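Local coordinates for protein apical membrane antigen AMA1 (Toxoplasma gondii ME49, PDB 4YIV) that takes part in host cell invasion as an essential microneme protein of the moving junction between parasite and host membranes, here as an engineered ectodomain without its DII loop, at residues E54-P60 with S214-G218; C59-G63 with A334-L338; G235-W241 with P320-D326. All blocks are in the same frame, centred on the assembly; numbering follows the deposited sequence.

Contact 1: residues E54-P60 with S214-G218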
ATOM      1  N   GLU A  54     -10.607 -12.813   2.196  1.00 20.22           N
ATOM      2  CA  GLU A  54     -10.399 -12.187   0.883  1.00 19.17           C
ATOM      3  C   GLU A  54      -9.814 -10.793   1.059  1.00 19.31           C
ATOM      4  O   GLU A  54     -10.375  -9.972   1.807  1.00 20.01           O
ATOM      5  CB  GLU A  54     -11.731 -12.107   0.117  1.00 22.42           C
ATOM      6  CG  GLU A  54     -11.600 -11.564  -1.316  1.00 19.69           C
ATOM      7  CD  GLU A  54     -12.928 -11.135  -1.918  1.00 22.41           C
ATOM      8  OE1 GLU A  54     -13.772 -10.556  -1.203  1.00 23.34           O
ATOM      9  OE2 GLU A  54     -13.134 -11.398  -3.117  1.00 24.38           O
ATOM     10  N   PRO A  55      -8.703 -10.508   0.377  1.00 18.52           N
ATOM     11  CA  PRO A  55      -8.266  -9.111   0.422  1.00 18.88           C
ATOM     12  C   PRO A  55      -9.304  -8.163  -0.194  1.00 17.28           C
ATOM     13  O   PRO A  55      -9.958  -8.545  -1.159  1.00 19.37           O
ATOM     14  CB  PRO A  55      -6.980  -9.120  -0.403  1.00 20.00           C
ATOM     15  CG  PRO A  55      -6.478 -10.564  -0.301  1.00 19.75           C
ATOM     16  CD  PRO A  55      -7.739 -11.355  -0.360  1.00 18.32           C
ATOM     17  N   ALA A  56      -9.404  -6.961   0.354  1.00 18.29           N
ATOM     18  CA  ALA A  56     -10.535  -6.073   0.069  1.00 21.43           C
ATOM     19  C   ALA A  56     -10.206  -4.607  -0.083  1.00 20.70           C
ATOM     20  O   ALA A  56     -11.091  -3.787  -0.390  1.00 19.46           O
ATOM     21  CB  ALA A  56     -11.558  -6.219   1.207  1.00 21.65           C
ATOM     22  N   GLY A  57      -8.977  -4.243   0.226  1.00 18.29           N
ATOM     23  CA  GLY A  57      -8.600  -2.839   0.328  1.00 17.99           C
ATOM     24  C   GLY A  57      -8.692  -2.162  -1.034  1.00 19.71           C
ATOM     25  O   GLY A  57      -8.473  -2.804  -2.065  1.00 19.00           O
ATOM     26  N   LEU A  58      -9.028  -0.874  -1.040  1.00 17.51           N
ATOM     27  CA  LEU A  58      -9.260  -0.167  -2.296  1.00 20.05           C
ATOM     28  C   LEU A  58      -8.042   0.585  -2.822  1.00 19.25           C
ATOM     29  O   LEU A  58      -8.092   1.117  -3.934  1.00 20.55           O
ATOM     30  CB  LEU A  58     -10.423   0.820  -2.136  1.00 22.07           C
ATOM     31  CG  LEU A  58     -11.748   0.177  -1.675  1.00 25.21           C
ATOM     32  CD1 LEU A  58     -12.842   1.229  -1.663  1.00 29.50           C
ATOM     33  CD2 LEU A  58     -12.176  -0.963  -2.563  1.00 25.96           C
ATOM     34  N   CYS A  59      -6.974   0.697  -2.046  1.00 19.57           N
ATOM     35  CA  CYS A  59      -5.774   1.388  -2.528  1.00 22.01           C
ATOM     36  C   CYS A  59      -4.666   0.415  -2.885  1.00 20.05           C
ATOM     37  O   CYS A  59      -4.490  -0.592  -2.191  1.00 20.84           O
ATOM     38  CB  CYS A  59      -5.218   2.354  -1.498  1.00 20.49           C
ATOM     39  SG  CYS A  59      -6.302   3.786  -1.137  1.00 26.64           S
ATOM     40  N   PRO A  60      -3.895   0.736  -3.941  1.00 19.14           N
ATOM     41  CA  PRO A  60      -2.696  -0.050  -4.273  1.00 19.03           C
ATOM     42  C   PRO A  60      -1.609   0.168  -3.235  1.00 16.34           C
ATOM     43  O   PRO A  60      -1.463   1.272  -2.694  1.00 16.79           O
ATOM     44  CB  PRO A  60      -2.263   0.497  -5.635  1.00 18.57           C
ATOM     45  CG  PRO A  60      -2.781   1.884  -5.673  1.00 21.94           C
ATOM     46  CD  PRO A  60      -4.071   1.889  -4.848  1.00 20.34           C
ATOM     47  N   SER A 214      -5.594  -5.545  -3.574  1.00 18.56           N
ATOM     48  CA  SER A 214      -6.755  -6.410  -3.673  1.00 17.11           C
ATOM     49  C   SER A 214      -7.412  -6.190  -5.038  1.00 20.06           C
ATOM     50  O   SER A 214      -7.203  -5.153  -5.694  1.00 19.56           O
ATOM     51  CB  SER A 214      -7.760  -6.144  -2.547  1.00 18.47           C
ATOM     52  OG  SER A 214      -8.739  -5.216  -2.911  1.00 20.81           O
ATOM     53  N   ALA A 215      -8.228  -7.146  -5.467  1.00 17.22           N
ATOM     54  CA  ALA A 215      -8.965  -6.984  -6.720  1.00 19.21           C
ATOM     55  C   ALA A 215      -9.901  -5.813  -6.666  1.00 20.69           C
ATOM     56  O   ALA A 215     -10.290  -5.297  -7.731  1.00 20.86           O
ATOM     57  CB  ALA A 215      -9.747  -8.223  -7.069  1.00 20.00           C
ATOM     58  N   TYR A 216     -10.272  -5.379  -5.465  1.00 19.31           N
ATOM     59  CA  TYR A 216     -11.286  -4.341  -5.348  1.00 20.19           C
ATOM     60  C   TYR A 216     -10.738  -2.927  -5.631  1.00 22.31           C
ATOM     61  O   TYR A 216     -11.513  -1.955  -5.749  1.00 22.13           O
ATOM     62  CB  TYR A 216     -11.978  -4.432  -3.967  1.00 18.05           C
ATOM     63  CG  TYR A 216     -12.690  -5.762  -3.898  1.00 22.56           C
ATOM     64  CD1 TYR A 216     -13.985  -5.889  -4.398  1.00 26.31           C
ATOM     65  CD2 TYR A 216     -12.027  -6.919  -3.475  1.00 22.46           C
ATOM     66  CE1 TYR A 216     -14.627  -7.111  -4.439  1.00 22.60           C
ATOM     67  CE2 TYR A 216     -12.662  -8.152  -3.520  1.00 21.55           C
ATOM     68  CZ  TYR A 216     -13.973  -8.237  -4.002  1.00 20.92           C
ATOM     69  OH  TYR A 216     -14.648  -9.445  -4.074  1.00 23.48           O
ATOM     70  N   VAL A 217      -9.421  -2.804  -5.764  1.00 20.05           N
ATOM     71  CA  VAL A 217      -8.837  -1.590  -6.361  1.00 18.42           C
ATOM     72  C   VAL A 217      -9.458  -1.383  -7.768  1.00 22.45           C
ATOM     73  O   VAL A 217      -9.530  -0.275  -8.294  1.00 22.02           O
ATOM     74  CB  VAL A 217      -7.323  -1.683  -6.463  1.00 19.55           C
ATOM     75  CG1 VAL A 217      -6.722  -0.441  -7.147  1.00 21.40           C
ATOM     76  CG2 VAL A 217      -6.675  -1.851  -5.061  1.00 19.46           C
ATOM     77  N   GLY A 218      -9.840  -2.485  -8.388  1.00 19.22           N
ATOM     78  CA  GLY A 218     -10.336  -2.474  -9.741  1.00 21.50           C
ATOM     79  C   GLY A 218     -11.819  -2.238  -9.915  1.00 23.19           C
ATOM     80  O   GLY A 218     -12.277  -2.160 -11.048  1.00 22.51           O
TER
HETATM   81  O   HOH W   1      -8.798  -9.492  -3.658  1.00 22.35           O
HETATM   82  O   HOH W   2      -5.510  -2.987  -2.116  1.00 17.65           O

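Contact 2: residues C59-G63 with A334-L338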
ATOM      1  N   CYS A  59      -6.974   0.697  -2.046  1.00 19.57           N
ATOM      2  CA  CYS A  59      -5.774   1.388  -2.528  1.00 22.01           C
ATOM      3  C   CYS A  59      -4.666   0.415  -2.885  1.00 20.05           C
ATOM      4  O   CYS A  59      -4.490  -0.592  -2.191  1.00 20.84           O
ATOM      5  CB  CYS A  59      -5.218   2.354  -1.498  1.00 20.49           C
ATOM      6  SG  CYS A  59      -6.302   3.786  -1.137  1.00 26.64           S
ATOM      7  N   PRO A  60      -3.895   0.736  -3.941  1.00 19.14           N
ATOM      8  CA  PRO A  60      -2.696  -0.050  -4.273  1.00 19.03           C
ATOM      9  C   PRO A  60      -1.609   0.168  -3.235  1.00 16.34           C
ATOM     10  O   PRO A  60      -1.463   1.272  -2.694  1.00 16.79           O
ATOM     11  CB  PRO A  60      -2.263   0.497  -5.635  1.00 18.57           C
ATOM     12  CG  PRO A  60      -2.781   1.884  -5.673  1.00 21.94           C
ATOM     13  CD  PRO A  60      -4.071   1.889  -4.848  1.00 20.34           C
ATOM     14  N   ILE A  61      -0.852  -0.882  -2.944  1.00 19.49           N
ATOM     15  CA  ILE A  61       0.183  -0.780  -1.920  1.00 16.44           C
ATOM     16  C   ILE A  61       1.558  -0.879  -2.603  1.00 19.16           C
ATOM     17  O   ILE A  61       1.978  -1.943  -3.074  1.00 18.89           O
ATOM     18  CB  ILE A  61       0.033  -1.868  -0.828  1.00 19.31           C
ATOM     19  CG1 ILE A  61      -1.422  -1.914  -0.330  1.00 19.58           C
ATOM     20  CG2 ILE A  61       1.035  -1.598   0.306  1.00 18.89           C
ATOM     21  CD1 ILE A  61      -1.968  -0.590   0.223  1.00 20.74           C
ATOM     22  N   TRP A  62       2.212   0.278  -2.686  1.00 18.70           N
ATOM     23  CA  TRP A  62       3.391   0.450  -3.517  1.00 18.77           C
ATOM     24  C   TRP A  62       4.630  -0.166  -2.894  1.00 19.63           C
ATOM     25  O   TRP A  62       5.005   0.200  -1.799  1.00 17.34           O
ATOM     26  CB  TRP A  62       3.627   1.935  -3.743  1.00 18.03           C
ATOM     27  CG  TRP A  62       2.530   2.628  -4.526  1.00 22.27           C
ATOM     28  CD1 TRP A  62       1.243   2.912  -4.128  1.00 20.37           C
ATOM     29  CD2 TRP A  62       2.664   3.127  -5.852  1.00 20.72           C
ATOM     30  NE1 TRP A  62       0.558   3.561  -5.167  1.00 19.92           N
ATOM     31  CE2 TRP A  62       1.419   3.693  -6.229  1.00 21.61           C
ATOM     32  CE3 TRP A  62       3.721   3.131  -6.773  1.00 23.16           C
ATOM     33  CZ2 TRP A  62       1.215   4.264  -7.485  1.00 22.68           C
ATOM     34  CZ3 TRP A  62       3.513   3.713  -8.031  1.00 22.51           C
ATOM     35  CH2 TRP A  62       2.274   4.267  -8.367  1.00 24.46           C
ATOM     36  N   GLY A  63       5.251  -1.093  -3.602  1.00 20.30           N
ATOM     37  CA  GLY A  63       6.519  -1.656  -3.161  1.00 21.84           C
ATOM     38  C   GLY A  63       6.303  -2.888  -2.284  1.00 22.14           C
ATOM     39  O   GLY A  63       7.254  -3.577  -1.922  1.00 20.98           O
ATOM     40  N   ALA A 334       2.000   3.831   4.869  1.00 21.35           N
ATOM     41  CA  ALA A 334       2.122   2.424   4.609  1.00 19.33           C
ATOM     42  C   ALA A 334       1.728   2.039   3.188  1.00 18.57           C
ATOM     43  O   ALA A 334       2.211   1.027   2.634  1.00 17.19           O
ATOM     44  CB  ALA A 334       1.259   1.641   5.659  1.00 17.17           C
ATOM     45  N   ALA A 335       0.843   2.829   2.580  1.00 17.13           N
ATOM     46  CA  ALA A 335       0.321   2.479   1.253  1.00 17.55           C
ATOM     47  C   ALA A 335       1.192   2.997   0.101  1.00 18.17           C
ATOM     48  O   ALA A 335       1.228   2.385  -0.973  1.00 18.55           O
ATOM     49  CB  ALA A 335      -1.098   3.027   1.072  1.00 18.27           C
ATOM     50  N   GLY A 336       1.872   4.114   0.319  1.00 20.35           N
ATOM     51  CA  GLY A 336       2.541   4.796  -0.769  1.00 19.91           C
ATOM     52  C   GLY A 336       3.969   4.393  -1.078  1.00 21.64           C
ATOM     53  O   GLY A 336       4.561   3.532  -0.424  1.00 18.01           O
ATOM     54  N   SER A 337       4.541   5.098  -2.061  1.00 19.02           N
ATOM     55  CA  SER A 337       5.853   4.786  -2.613  1.00 22.30           C
ATOM     56  C   SER A 337       6.912   5.608  -1.894  1.00 22.73           C
ATOM     57  O   SER A 337       6.600   6.589  -1.226  1.00 20.57           O
ATOM     58  CB  SER A 337       5.916   5.091  -4.124  1.00 23.05           C
ATOM     59  OG  SER A 337       5.764   6.487  -4.333  1.00 24.47           O
ATOM     60  N   LEU A 338       8.171   5.204  -2.038  1.00 23.03           N
ATOM     61  CA  LEU A 338       9.284   5.974  -1.508  1.00 21.10           C
ATOM     62  C   LEU A 338       9.421   7.272  -2.268  1.00 24.36           C
ATOM     63  O   LEU A 338       9.623   8.344  -1.674  1.00 24.85           O
ATOM     64  CB  LEU A 338      10.582   5.157  -1.594  1.00 22.14           C
ATOM     65  CG  LEU A 338      11.884   5.820  -1.166  1.00 24.42           C
ATOM     66  CD1 LEU A 338      11.838   6.318   0.241  1.00 24.83           C
ATOM     67  CD2 LEU A 338      12.973   4.814  -1.322  1.00 26.58           C
TER

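Contact 3: residues G235-W241 with P320-D326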
ATOM      1  N   GLY A 235       8.654  17.814   1.741  1.00 33.26           N
ATOM      2  CA  GLY A 235       8.649  19.186   2.240  1.00 35.30           C
ATOM      3  C   GLY A 235       7.563  19.541   3.239  1.00 36.82           C
ATOM      4  O   GLY A 235       7.338  20.712   3.561  1.00 34.05           O
ATOM      5  N   TYR A 236       6.885  18.528   3.762  1.00 30.58           N
ATOM      6  CA  TYR A 236       5.815  18.760   4.728  1.00 30.26           C
ATOM      7  C   TYR A 236       5.806  17.616   5.743  1.00 32.62           C
ATOM      8  O   TYR A 236       6.128  16.482   5.372  1.00 26.81           O
ATOM      9  CB  TYR A 236       4.454  18.845   4.046  1.00 34.03           C
ATOM     10  CG  TYR A 236       4.237  20.066   3.163  1.00 38.62           C
ATOM     11  CD1 TYR A 236       3.703  21.249   3.676  1.00 42.39           C
ATOM     12  CD2 TYR A 236       4.530  20.018   1.810  1.00 40.87           C
ATOM     13  CE1 TYR A 236       3.490  22.362   2.849  1.00 43.52           C
ATOM     14  CE2 TYR A 236       4.317  21.115   0.986  1.00 50.00           C
ATOM     15  CZ  TYR A 236       3.803  22.282   1.508  1.00 50.95           C
ATOM     16  OH  TYR A 236       3.604  23.357   0.670  1.00 55.50           O
ATOM     17  N   ARG A 237       5.472  17.947   6.997  1.00 29.56           N
ATOM     18  CA  ARG A 237       5.157  16.973   8.060  1.00 28.05           C
ATOM     19  C   ARG A 237       3.670  16.821   8.211  1.00 29.37           C
ATOM     20  O   ARG A 237       2.940  17.820   8.273  1.00 31.41           O
ATOM     21  CB  ARG A 237       5.714  17.416   9.405  1.00 28.60           C
ATOM     22  CG  ARG A 237       7.176  17.642   9.442  1.00 29.91           C
ATOM     23  CD  ARG A 237       7.578  18.137  10.842  1.00 29.46           C
ATOM     24  NE  ARG A 237       9.013  18.367  10.951  1.00 34.83           N
ATOM     25  CZ  ARG A 237       9.648  18.573  12.093  1.00 34.21           C
ATOM     26  NH1 ARG A 237      10.951  18.769  12.078  1.00 36.75           N
ATOM     27  NH2 ARG A 237       8.982  18.545  13.242  1.00 35.96           N
ATOM     28  N   PHE A 238       3.208  15.573   8.282  1.00 26.88           N
ATOM     29  CA  PHE A 238       1.828  15.302   8.588  1.00 27.11           C
ATOM     30  C   PHE A 238       1.521  15.895   9.963  1.00 28.89           C
ATOM     31  O   PHE A 238       2.385  15.914  10.839  1.00 27.30           O
ATOM     32  CB  PHE A 238       1.540  13.789   8.614  1.00 27.63           C
ATOM     33  CG  PHE A 238       1.435  13.138   7.272  1.00 25.53           C
ATOM     34  CD1 PHE A 238       0.900  13.798   6.179  1.00 27.63           C
ATOM     35  CD2 PHE A 238       1.848  11.818   7.118  1.00 24.50           C
ATOM     36  CE1 PHE A 238       0.778  13.156   4.960  1.00 27.32           C
ATOM     37  CE2 PHE A 238       1.736  11.169   5.883  1.00 26.01           C
ATOM     38  CZ  PHE A 238       1.199  11.827   4.816  1.00 25.64           C
ATOM     39  N   GLY A 239       0.293  16.355  10.141  1.00 27.48           N
ATOM     40  CA  GLY A 239      -0.133  16.892  11.416  1.00 28.23           C
ATOM     41  C   GLY A 239      -1.626  16.824  11.627  1.00 29.94           C
ATOM     42  O   GLY A 239      -2.387  16.436  10.735  1.00 32.04           O
ATOM     43  N   VAL A 240      -2.044  17.219  12.831  1.00 32.59           N
ATOM     44  CA  VAL A 240      -3.453  17.252  13.203  1.00 31.73           C
ATOM     45  C   VAL A 240      -3.836  18.635  13.744  1.00 34.59           C
ATOM     46  O   VAL A 240      -3.095  19.240  14.519  1.00 37.22           O
ATOM     47  CB  VAL A 240      -3.785  16.196  14.271  1.00 35.01           C
ATOM     48  CG1 VAL A 240      -3.455  14.797  13.742  1.00 31.74           C
ATOM     49  CG2 VAL A 240      -3.001  16.472  15.531  1.00 39.67           C
ATOM     50  N   TRP A 241      -5.002  19.113  13.339  1.00 36.71           N
ATOM     51  CA  TRP A 241      -5.451  20.443  13.739  1.00 44.87           C
ATOM     52  C   TRP A 241      -5.978  20.399  15.169  1.00 41.96           C
ATOM     53  O   TRP A 241      -6.987  19.746  15.447  1.00 37.93           O
ATOM     54  CB  TRP A 241      -6.531  20.954  12.785  1.00 43.86           C
ATOM     55  CG  TRP A 241      -6.838  22.427  12.969  1.00 48.01           C
ATOM     56  CD1 TRP A 241      -7.956  22.973  13.549  1.00 48.04           C
ATOM     57  CD2 TRP A 241      -6.010  23.530  12.579  1.00 45.59           C
ATOM     58  NE1 TRP A 241      -7.870  24.343  13.541  1.00 47.90           N
ATOM     59  CE2 TRP A 241      -6.686  24.712  12.953  1.00 46.77           C
ATOM     60  CE3 TRP A 241      -4.764  23.636  11.949  1.00 46.66           C
ATOM     61  CZ2 TRP A 241      -6.160  25.977  12.711  1.00 46.23           C
ATOM     62  CZ3 TRP A 241      -4.240  24.896  11.711  1.00 48.54           C
ATOM     63  CH2 TRP A 241      -4.937  26.048  12.092  1.00 52.51           C
ATOM     64  N   PRO A 320      -3.846  12.388   9.043  1.00 31.05           N
ATOM     65  CA  PRO A 320      -3.547  13.823   9.011  1.00 32.12           C
ATOM     66  C   PRO A 320      -4.709  14.680   8.466  1.00 31.31           C
ATOM     67  O   PRO A 320      -5.465  14.287   7.559  1.00 29.41           O
ATOM     68  CB  PRO A 320      -2.316  13.902   8.092  1.00 33.46           C
ATOM     69  CG  PRO A 320      -2.332  12.692   7.299  1.00 34.64           C
ATOM     70  CD  PRO A 320      -3.004  11.619   8.110  1.00 29.75           C
ATOM     71  N   ASP A 321      -4.865  15.865   9.049  1.00 35.31           N
ATOM     72  CA  ASP A 321      -5.860  16.803   8.538  1.00 34.63           C
ATOM     73  C   ASP A 321      -5.244  18.183   8.357  1.00 34.30           C
ATOM     74  O   ASP A 321      -5.939  19.138   8.027  1.00 42.19           O
ATOM     75  CB  ASP A 321      -7.114  16.841   9.445  1.00 36.50           C
ATOM     76  CG  ASP A 321      -6.853  17.400  10.830  1.00 38.40           C
ATOM     77  OD1 ASP A 321      -5.768  17.964  11.098  1.00 37.70           O
ATOM     78  OD2 ASP A 321      -7.769  17.265  11.664  1.00 47.50           O
ATOM     79  N   CYS A 322      -3.930  18.272   8.542  1.00 32.83           N
ATOM     80  CA  CYS A 322      -3.181  19.453   8.159  1.00 37.33           C
ATOM     81  C   CYS A 322      -1.715  19.065   7.945  1.00 36.96           C
ATOM     82  O   CYS A 322      -1.315  17.910   8.155  1.00 36.15           O
ATOM     83  CB  CYS A 322      -3.311  20.564   9.212  1.00 38.02           C
ATOM     84  SG  CYS A 322      -2.713  20.147  10.888  1.00 39.86           S
ATOM     85  N   LEU A 323      -0.931  20.040   7.512  1.00 33.39           N
ATOM     86  CA  LEU A 323       0.478  19.859   7.223  1.00 32.76           C
ATOM     87  C   LEU A 323       1.277  20.972   7.831  1.00 35.66           C
ATOM     88  O   LEU A 323       0.805  22.104   7.943  1.00 36.59           O
ATOM     89  CB  LEU A 323       0.746  19.847   5.716  1.00 34.02           C
ATOM     90  CG  LEU A 323       0.014  18.829   4.854  1.00 35.87           C
ATOM     91  CD1 LEU A 323       0.274  19.091   3.369  1.00 36.73           C
ATOM     92  CD2 LEU A 323       0.468  17.438   5.270  1.00 32.22           C
ATOM     93  N   VAL A 324       2.507  20.652   8.173  1.00 33.80           N
ATOM     94  CA  VAL A 324       3.453  21.626   8.672  1.00 38.10           C
ATOM     95  C   VAL A 324       4.609  21.648   7.697  1.00 38.09           C
ATOM     96  O   VAL A 324       5.171  20.601   7.387  1.00 34.21           O
ATOM     97  CB  VAL A 324       3.925  21.271  10.104  1.00 34.05           C
ATOM     98  CG1 VAL A 324       5.176  22.073  10.522  1.00 35.24           C
ATOM     99  CG2 VAL A 324       2.780  21.462  11.081  1.00 37.26           C
ATOM    100  N   SER A 325       4.963  22.840   7.204  1.00 40.27           N
ATOM    101  CA  SER A 325       6.091  22.989   6.276  1.00 35.84           C
ATOM    102  C   SER A 325       7.414  22.646   6.921  1.00 34.29           C
ATOM    103  O   SER A 325       7.689  23.051   8.045  1.00 37.47           O
ATOM    104  CB  SER A 325       6.154  24.427   5.738  1.00 42.92           C
ATOM    105  OG  SER A 325       4.855  24.888   5.455  1.00 48.44           O
ATOM    106  N   ASP A 326       8.258  21.935   6.185  1.00 32.82           N
ATOM    107  CA  ASP A 326       9.589  21.586   6.656  1.00 35.24           C
ATOM    108  C   ASP A 326      10.352  21.055   5.465  1.00 39.49           C
ATOM    109  O   ASP A 326      10.122  19.941   5.023  1.00 34.88           O
ATOM    110  CB  ASP A 326       9.534  20.542   7.775  1.00 36.48           C
ATOM    111  CG  ASP A 326      10.917  20.073   8.220  1.00 38.05           C
ATOM    112  OD1 ASP A 326      11.934  20.590   7.691  1.00 38.23           O
ATOM    113  OD2 ASP A 326      11.005  19.173   9.096  1.00 40.51           O
TER

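Contact 1: residues E54-P60 with S214-G218
Y216 and S214 each give a hydroxyl proton to 54-60: Y216 OH to E54 OE2 and S214 OG to the G57 carbonyl, both bonds 2.6 Å long. S214 also opens an ST turn, its OG accepting from Y216 N, so one hydroxyl ties the start of the short 3-10 turn 215-218 to the facing loop. This loop links strand 50-54 to strand 61-62 in the AMA1 family's PAN-type fold and packs here against the chain that leaves strand 210-213. The E54 side chain stands at about a right angle to the tyrosine, with carboxylate and ring planes 76° apart. OE2 is met on its syn side, 32° out of the carboxylate plane. CG of E54 lies anti to the backbone N (chi1 -176°) and the chain beyond is extended, which carries the acid out to the phenol. K45 forms a salt bridge with E54 OE1, while the R156 backbone N bonds E54 OE2 and its NH1 bonds Y216 OH; the nearby K45 and R156 charges would be expected to favour an ionised glutamate. Two waters stitch the backbones: one joins P55 O to A215 N, the other accepts from S214 N and donates to C59 O at 2.6 Å, with a weak bond to G57 O. Carbon contacts complete the interface: P55 CB touches S214 CB at 3.7 Å, and L58 CD2 reaches Y216 CB at the same distance. V217, backed by A137 of helix 132-141, turns CG2 onto the L58 carbonyl, 3.5 Å from L58 O.

Contact 2: residues C59-G63 with A334-L338
W62 and S337 meet flank to flank: W62 CB lies 3.9 Å from S337 CB, and the same serine carbon comes 4.0 Å from W62 CE3, reaching the six-membered part of the indole obliquely. The other end of the ring system turns its edge to the backbone of A335, with CD1 in plane with A335 O at 3.2 Å. CG of W62 is anti to its carbonyl carbon (chi1 -64°), which sets the indole beside the tryptophan's own N-H and lets both address one oxygen. That N-H makes the hydrogen bond of the contact, W62 N to A335 O at 2.9 Å, almost straight at 173° although tilted 27° from the carbonyl plane. I61 adds a CA-H...O contact to the same acceptor. Its two branches part: CD1 packs on A335 CB at 3.8 Å, and CG2 approaches A334 O at 3.7 Å. The polar ends are held by neighbours, W62 NE1 by N230, and S337 OG by S339 O and Q231. G336 O receives W267 NE1 from helix 263-272, while T333 OG1 bonds the amides of both A335 and G336. Strand 61-62 is outermost in its five-stranded antiparallel sheet, paired there with 210-213; on this flank it meets the irregular chain following strand 329-333 of a second such sheet, a buried join between two PAN-type sheets of the AMA1 ectodomain.

Contact 3: residues G235-W241 with P320-D326
R237 and D326 bury large areas here through a side-on salt bridge in which NE and NH1 both grip a single oxygen. CG of R237 lies anti to the carbonyl carbon (chi1 -58°) and the chain runs extended from there to NE, which carries the guanidinium out to D326. R237 NE meets D326 OD2 at 2.8 Å on the anti lone pair; NH1 reaches the same oxygen at 3.0 Å from above the carboxylate plane. The oxygen lies in the guanidinium plane, yet the two flat groups are turned 51° apart. D326 OD1 is held by A328 N. The arginine's backbone forms both bonds of a hydrogen-bonded pair with V324, R237 N to V324 O being 2.7 Å. Strand 236-241 thus runs antiparallel to 322-326 as the middle member of a three-stranded sheet, with 245-248 on its other side. A classic beta bulge interrupts the pairing: D321 N and C322 N both donate to G239 O. D321 then turns its side chain back, OD1 accepting W241 N at 2.6 Å on its syn lone pair. C322, joined to C246 by a disulfide, sets SG near the edge of the W241 indole. On the face carrying Y236 and F238, L323 divides its branches: CD1 lies over the Y236 ring, and CD2 touches the F238 ring edge. The Y236 hydroxyl bonds I393 O. P320 sets CG over one face of F238, toward the rim, in a CH-pi contact 3.9 Å from the ring centroid.

Overall arrangement
Contacts 1 and 2 share C59 and P60, so one chain segment meets 214-218 and then 334-338, with their centres 12 Å apart; the C59-C228 disulfide fastens this common part. Contact 2 lies near the middle of the chain, its centre about 3 Å from the chain centre. Contact 3 is farther out, its centre 19 Å from that of contact 2 and 27 Å from that of contact 1, and both its strands fall between the segments of contact 2 in sequence. The surroundings differ too: the side chains of E54 in contact 1 and S337 in contact 2 lie about 8 Å from cobalt ions, whereas P320 and D321 of contact 3 touch an N-acetylglucosamine of a glycan attached to the protein itself.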